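Local coordinates for protein alkylhalidase CmlS (Streptomyces venezuelae, PDB 3I3L) that binds FAD, held through a covalent flavin-aspartate bond, and is a flavin-dependent halogenase of chloramphenicol biosynthesis, at residues F305-D308 with R309-L312; D350-D353 with A354-W358. All blocks are in the same frame, centred on the assembly; numbering follows the deposited sequence.

Contact 1: residues F305-D308 with R309-L312; sequences FSAD and RFFL
Phe310 folds its ring back over the neighbouring strand of a tight antiparallel hairpin, with Ala307 N lying 3.9 Å above the ring plane, over its centre. The first torsion puts CG of Phe310 between its own backbone N and carbonyl carbon (chi1 75°), a setting that carries the ring across the ladder instead of out from it. Phe310 CE2 then reaches the methyl CB of Ala307 at 3.9 Å, while CE1 approaches Ser306 CA. Leu156, Val304 and Val180 pack round the same phenyl group. The reverse face of the hairpin is just as close: at the non-hydrogen-bonded pair of Ser306 and Phe311, Ser306 CB sits 3.4 Å from Phe311 CD1. Phe311 also stacks on the imidazole of His356 and packs against helix 327-347.

Three backbone bonds close the ladder. Phe310 N gives a nearly straight bond of 3.0 Å to Ala307 O. The return bond from Ala307 N to Phe310 O is longer, at 3.2 Å, and more bent. Nearer the open end of the hairpin, Leu312 N meets Phe305 O at 2.9 Å.

Packing thins out at the turn. Asp308 is exposed and its carboxylate makes no contact with 309-312; OD1 turns instead to Lys352 on helix 352-382. The extended side chain of Arg309 likewise leads away from 305-308, giving NE to Pro159 O and NH1 to Asp178 O. Phe310 and Phe311 thus cover opposite faces of the hairpin, whereas the turn carries the polar side chains. The arrangement is a beta hairpin with a two-residue loop, closed by a type II' turn from Ala307 to Phe310, at the margin of the mainly parallel sheet of the FAD-binding domain.

Contact 2: residues D350-D353 with A354-W358; sequences DEKD and AVHAW
Lys352 and His356, one helical turn apart, meet along the first turn of helix 352-382. From CB, the lysine swings CG anti to its backbone N (chi1 173°), which brings this methylene CG of Lys352 to 3.9 Å from His356 CD2. The chain stays extended beyond that point and crosses the imidazole at a slant; Lys352 CE passes His356 CD2 at 4.0 Å. The ammonium NZ of Lys352 runs on past the ring, 5.6 Å from His356 NE2, and ends in a salt bridge with Asp308 OD1. Aliphatic carbons thus do the touching, and the charge is spent on another partner.

The imidazole is held from more than one direction. His356 ND1 is hydrogen-bonded to Ser306 OG and NE2 to Asp308 O, so both ring nitrogens have partners that should fix its rotation.

Main-chain bonds wind the turn. Val355 N reaches Glu351 O at 2.9 Å, and His356 N reaches Lys352 O at 3.1 Å; the latter oxygen also takes a weak bond from Val355 N. Asp353 O accepts from Ala357 N, and Ala357 CB comes within 3.4 Å of Asp353 O. Trp358 N continues the pattern with a bond to Ala354 O. Val355 turns CG2 back over Glu351 O at 3.5 Å, while its side chain also packs on helix 327-347 and on Leu498 and Tyr489. The Glu351 carboxylate is engaged separately, by a salt bridge to Arg344 and a hydrogen bond to Tyr489.

Here a short 3-10 segment passes into an alpha-helix with Glu351 at the N-cap position, and successive i to i+4 bonds establish the first turn of the long helix 352-382.

How the contacts relate
Contact 1 precedes contact 2 along the chain, with helix 327-347 running between them, and their centres lie 11 Å apart on the same side of the molecule. Through its outer strand 306-307, the hairpin of contact 1 forms one edge of the six-stranded sheet. Contact 2 opens helix 352-382 beside that edge. The two touch directly, and His356 is the residue that bridges hairpin and helix. Both belong to the FAD-binding domain. Leu312, the end of the hairpin, has its side chain about 9 Å from the bound cofactor, whereas the helix start lies away from the FAD site. Together they join sheet edge to long helix.

Contact 1: residues F305-D308 with R309-L312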
ATOM      1  N   PHE A 305      -6.186  14.971  -4.009  1.00 21.10           N
ATOM      2  CA  PHE A 305      -4.922  14.280  -4.345  1.00 21.66           C
ATOM      3  C   PHE A 305      -4.298  14.942  -5.594  1.00 21.27           C
ATOM      4  O   PHE A 305      -3.099  14.874  -5.777  1.00 23.51           O
ATOM      5  CB  PHE A 305      -5.166  12.787  -4.603  1.00 18.10           C
ATOM      6  CG  PHE A 305      -5.538  12.009  -3.366  1.00 22.42           C
ATOM      7  CD1 PHE A 305      -4.558  11.389  -2.617  1.00 21.78           C
ATOM      8  CD2 PHE A 305      -6.846  11.938  -2.921  1.00 19.58           C
ATOM      9  CE1 PHE A 305      -4.917  10.641  -1.475  1.00 23.74           C
ATOM     10  CE2 PHE A 305      -7.164  11.223  -1.773  1.00 18.79           C
ATOM     11  CZ  PHE A 305      -6.236  10.597  -1.072  1.00 20.97           C
ATOM     12  N   SER A 306      -5.097  15.595  -6.399  1.00 20.30           N
ATOM     13  CA  SER A 306      -4.570  16.338  -7.555  1.00 21.45           C
ATOM     14  C   SER A 306      -5.747  17.176  -8.131  1.00 22.11           C
ATOM     15  O   SER A 306      -6.908  16.826  -7.987  1.00 22.88           O
ATOM     16  CB  SER A 306      -4.096  15.338  -8.629  1.00 21.01           C
ATOM     17  OG  SER A 306      -5.226  14.691  -9.255  1.00 19.40           O
ATOM     18  N   ALA A 307      -5.404  18.262  -8.801  1.00 21.99           N
ATOM     19  CA  ALA A 307      -6.354  19.114  -9.493  1.00 22.89           C
ATOM     20  C   ALA A 307      -5.529  20.003 -10.436  1.00 23.90           C
ATOM     21  O   ALA A 307      -4.349  20.196 -10.207  1.00 23.21           O
ATOM     22  CB  ALA A 307      -7.100  20.024  -8.495  1.00 22.76           C
ATOM     23  N   ASP A 308      -6.162  20.554 -11.446  1.00 26.51           N
ATOM     24  CA  ASP A 308      -5.529  21.579 -12.274  1.00 27.94           C
ATOM     25  C   ASP A 308      -4.136  21.148 -12.804  1.00 26.31           C
ATOM     26  O   ASP A 308      -4.013  20.183 -13.551  1.00 24.35           O
ATOM     27  CB  ASP A 308      -5.449  22.862 -11.441  1.00 28.66           C
ATOM     28  CG  ASP A 308      -6.833  23.359 -10.981  1.00 31.05           C
ATOM     29  OD1 ASP A 308      -7.815  23.204 -11.735  1.00 31.81           O
ATOM     30  OD2 ASP A 308      -6.921  23.926  -9.858  1.00 34.08           O
ATOM     31  N   ARG A 309      -3.083  21.836 -12.362  1.00 23.23           N
ATOM     32  CA  ARG A 309      -1.755  21.461 -12.835  1.00 24.62           C
ATOM     33  C   ARG A 309      -0.840  20.777 -11.812  1.00 24.22           C
ATOM     34  O   ARG A 309       0.378  20.771 -11.995  1.00 25.23           O
ATOM     35  CB  ARG A 309      -1.042  22.692 -13.436  1.00 23.92           C
ATOM     36  CG  ARG A 309      -1.719  23.212 -14.677  1.00 26.12           C
ATOM     37  CD  ARG A 309      -1.086  24.563 -15.228  1.00 29.32           C
ATOM     38  NE  ARG A 309      -1.821  24.988 -16.446  1.00 30.81           N
ATOM     39  CZ  ARG A 309      -1.583  24.495 -17.676  1.00 29.90           C
ATOM     40  NH1 ARG A 309      -0.645  23.586 -17.860  1.00 26.28           N
ATOM     41  NH2 ARG A 309      -2.323  24.871 -18.714  1.00 26.46           N
ATOM     42  N   PHE A 310      -1.396  20.288 -10.700  1.00 22.39           N
ATOM     43  CA  PHE A 310      -0.579  19.588  -9.706  1.00 22.71           C
ATOM     44  C   PHE A 310      -1.108  18.181  -9.357  1.00 21.28           C
ATOM     45  O   PHE A 310      -2.282  17.941  -9.427  1.00 20.10           O
ATOM     46  CB  PHE A 310      -0.445  20.411  -8.428  1.00 20.08           C
ATOM     47  CG  PHE A 310      -1.707  20.422  -7.554  1.00 26.48           C
ATOM     48  CD1 PHE A 310      -1.892  19.443  -6.552  1.00 28.44           C
ATOM     49  CD2 PHE A 310      -2.683  21.407  -7.704  1.00 22.08           C
ATOM     50  CE1 PHE A 310      -3.038  19.476  -5.730  1.00 26.40           C
ATOM     51  CE2 PHE A 310      -3.802  21.445  -6.890  1.00 26.72           C
ATOM     52  CZ  PHE A 310      -3.984  20.479  -5.902  1.00 25.86           C
ATOM     53  N   PHE A 311      -0.182  17.316  -8.961  1.00 21.32           N
ATOM     54  CA  PHE A 311      -0.453  16.030  -8.404  1.00 21.60           C
ATOM     55  C   PHE A 311       0.378  15.916  -7.114  1.00 22.01           C
ATOM     56  O   PHE A 311       1.523  16.320  -7.088  1.00 21.56           O
ATOM     57  CB  PHE A 311      -0.022  14.900  -9.380  1.00 20.98           C
ATOM     58  CG  PHE A 311      -0.893  14.805 -10.617  1.00 22.79           C
ATOM     59  CD1 PHE A 311      -1.842  13.825 -10.728  1.00 20.83           C
ATOM     60  CD2 PHE A 311      -0.777  15.741 -11.633  1.00 21.01           C
ATOM     61  CE1 PHE A 311      -2.703  13.753 -11.775  1.00 21.13           C
ATOM     62  CE2 PHE A 311      -1.621  15.648 -12.774  1.00 22.75           C
ATOM     63  CZ  PHE A 311      -2.571  14.679 -12.840  1.00 23.76           C
ATOM     64  N   LEU A 312      -0.211  15.321  -6.055  1.00 21.75           N
ATOM     65  CA  LEU A 312       0.538  14.915  -4.877  1.00 20.12           C
ATOM     66  C   LEU A 312       0.801  13.412  -4.947  1.00 20.69           C
ATOM     67  O   LEU A 312      -0.128  12.632  -5.251  1.00 19.75           O
ATOM     68  CB  LEU A 312      -0.262  15.244  -3.593  1.00 20.92           C
ATOM     69  CG  LEU A 312      -0.976  16.606  -3.511  1.00 23.07           C
ATOM     70  CD1 LEU A 312      -1.734  16.713  -2.221  1.00 21.61           C
ATOM     71  CD2 LEU A 312       0.010  17.850  -3.678  1.00 21.46           C
TER

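Contact 2: residues D350-D353 with A354-W358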
ATOM      1  N   ASP A 350      -8.991  17.645 -23.325  1.00 31.07           N
ATOM      2  CA  ASP A 350     -10.419  17.561 -23.000  1.00 32.96           C
ATOM      3  C   ASP A 350     -10.731  16.534 -21.863  1.00 31.61           C
ATOM      4  O   ASP A 350     -11.839  16.481 -21.374  1.00 29.82           O
ATOM      5  CB  ASP A 350     -11.246  17.167 -24.270  1.00 32.22           C
ATOM      6  CG  ASP A 350     -10.685  15.949 -24.966  1.00 36.76           C
ATOM      7  OD1 ASP A 350      -9.463  15.885 -25.220  1.00 40.35           O
ATOM      8  OD2 ASP A 350     -11.457  15.029 -25.291  1.00 46.17           O
ATOM      9  N   GLU A 351      -9.790  15.664 -21.549  1.00 31.03           N
ATOM     10  CA  GLU A 351     -10.031  14.581 -20.595  1.00 31.29           C
ATOM     11  C   GLU A 351      -9.532  15.018 -19.201  1.00 31.69           C
ATOM     12  O   GLU A 351      -9.483  14.207 -18.288  1.00 31.77           O
ATOM     13  CB  GLU A 351      -9.273  13.308 -21.051  1.00 32.23           C
ATOM     14  CG  GLU A 351      -9.896  12.621 -22.304  1.00 31.81           C
ATOM     15  CD  GLU A 351      -9.159  11.373 -22.715  1.00 34.93           C
ATOM     16  OE1 GLU A 351      -8.559  10.715 -21.836  1.00 35.63           O
ATOM     17  OE2 GLU A 351      -9.121  11.049 -23.934  1.00 35.67           O
ATOM     18  N   LYS A 352      -9.132  16.285 -19.066  1.00 30.48           N
ATOM     19  CA  LYS A 352      -8.538  16.784 -17.850  1.00 30.77           C
ATOM     20  C   LYS A 352      -9.270  16.378 -16.594  1.00 29.54           C
ATOM     21  O   LYS A 352      -8.657  15.832 -15.686  1.00 28.27           O
ATOM     22  CB  LYS A 352      -8.420  18.293 -17.850  1.00 31.26           C
ATOM     23  CG  LYS A 352      -7.956  18.814 -16.468  1.00 39.01           C
ATOM     24  CD  LYS A 352      -8.349  20.286 -16.247  1.00 48.40           C
ATOM     25  CE  LYS A 352      -7.794  20.795 -14.892  1.00 51.24           C
ATOM     26  NZ  LYS A 352      -8.113  22.287 -14.619  1.00 52.36           N
ATOM     27  N   ASP A 353     -10.564  16.651 -16.554  1.00 28.60           N
ATOM     28  CA  ASP A 353     -11.391  16.418 -15.390  1.00 29.53           C
ATOM     29  C   ASP A 353     -11.511  14.949 -15.064  1.00 28.94           C
ATOM     30  O   ASP A 353     -11.349  14.538 -13.910  1.00 29.41           O
ATOM     31  CB  ASP A 353     -12.796  17.017 -15.586  1.00 30.47           C
ATOM     32  CG  ASP A 353     -12.793  18.573 -15.472  1.00 33.63           C
ATOM     33  OD1 ASP A 353     -11.890  19.171 -14.854  1.00 37.56           O
ATOM     34  OD2 ASP A 353     -13.729  19.207 -15.986  1.00 37.21           O
ATOM     35  N   ALA A 354     -11.756  14.160 -16.093  1.00 27.96           N
ATOM     36  CA  ALA A 354     -11.909  12.738 -15.943  1.00 27.84           C
ATOM     37  C   ALA A 354     -10.598  12.122 -15.411  1.00 26.78           C
ATOM     38  O   ALA A 354     -10.621  11.215 -14.599  1.00 25.10           O
ATOM     39  CB  ALA A 354     -12.303  12.122 -17.287  1.00 26.78           C
ATOM     40  N   VAL A 355      -9.462  12.628 -15.876  1.00 26.57           N
ATOM     41  CA  VAL A 355      -8.181  12.026 -15.470  1.00 25.12           C
ATOM     42  C   VAL A 355      -7.897  12.364 -14.000  1.00 25.42           C
ATOM     43  O   VAL A 355      -7.391  11.537 -13.273  1.00 24.05           O
ATOM     44  CB  VAL A 355      -6.987  12.499 -16.383  1.00 23.49           C
ATOM     45  CG1 VAL A 355      -5.650  12.245 -15.731  1.00 18.38           C
ATOM     46  CG2 VAL A 355      -7.010  11.773 -17.785  1.00 23.31           C
ATOM     47  N   HIS A 356      -8.175  13.600 -13.593  1.00 23.78           N
ATOM     48  CA  HIS A 356      -7.962  13.957 -12.216  1.00 23.63           C
ATOM     49  C   HIS A 356      -8.947  13.164 -11.314  1.00 23.59           C
ATOM     50  O   HIS A 356      -8.566  12.736 -10.245  1.00 25.59           O
ATOM     51  CB  HIS A 356      -8.197  15.449 -12.029  1.00 22.93           C
ATOM     52  CG  HIS A 356      -6.983  16.274 -12.259  1.00 22.88           C
ATOM     53  ND1 HIS A 356      -5.810  16.074 -11.565  1.00 22.51           N
ATOM     54  CD2 HIS A 356      -6.772  17.360 -13.042  1.00 25.03           C
ATOM     55  CE1 HIS A 356      -4.916  16.977 -11.927  1.00 20.79           C
ATOM     56  NE2 HIS A 356      -5.451  17.742 -12.854  1.00 23.14           N
ATOM     57  N   ALA A 357     -10.194  13.023 -11.749  1.00 21.84           N
ATOM     58  CA  ALA A 357     -11.164  12.272 -10.992  1.00 25.34           C
ATOM     59  C   ALA A 357     -10.705  10.828 -10.853  1.00 24.60           C
ATOM     60  O   ALA A 357     -10.895  10.246  -9.818  1.00 24.75           O
ATOM     61  CB  ALA A 357     -12.599  12.376 -11.619  1.00 25.21           C
ATOM     62  N   TRP A 358     -10.077  10.267 -11.885  1.00 24.48           N
ATOM     63  CA  TRP A 358      -9.532   8.944 -11.771  1.00 23.90           C
ATOM     64  C   TRP A 358      -8.338   8.894 -10.761  1.00 24.18           C
ATOM     65  O   TRP A 358      -8.233   7.970  -9.955  1.00 25.41           O
ATOM     66  CB  TRP A 358      -9.163   8.352 -13.145  1.00 22.34           C
ATOM     67  CG  TRP A 358      -8.305   7.114 -13.012  1.00 23.48           C
ATOM     68  CD1 TRP A 358      -8.741   5.827 -12.867  1.00 23.31           C
ATOM     69  CD2 TRP A 358      -6.858   7.048 -13.005  1.00 22.62           C
ATOM     70  NE1 TRP A 358      -7.680   4.972 -12.799  1.00 24.21           N
ATOM     71  CE2 TRP A 358      -6.510   5.691 -12.831  1.00 24.21           C
ATOM     72  CE3 TRP A 358      -5.843   7.993 -13.129  1.00 21.14           C
ATOM     73  CZ2 TRP A 358      -5.185   5.261 -12.772  1.00 23.61           C
ATOM     74  CZ3 TRP A 358      -4.529   7.569 -13.055  1.00 20.96           C
ATOM     75  CH2 TRP A 358      -4.210   6.225 -12.906  1.00 23.30           C
TER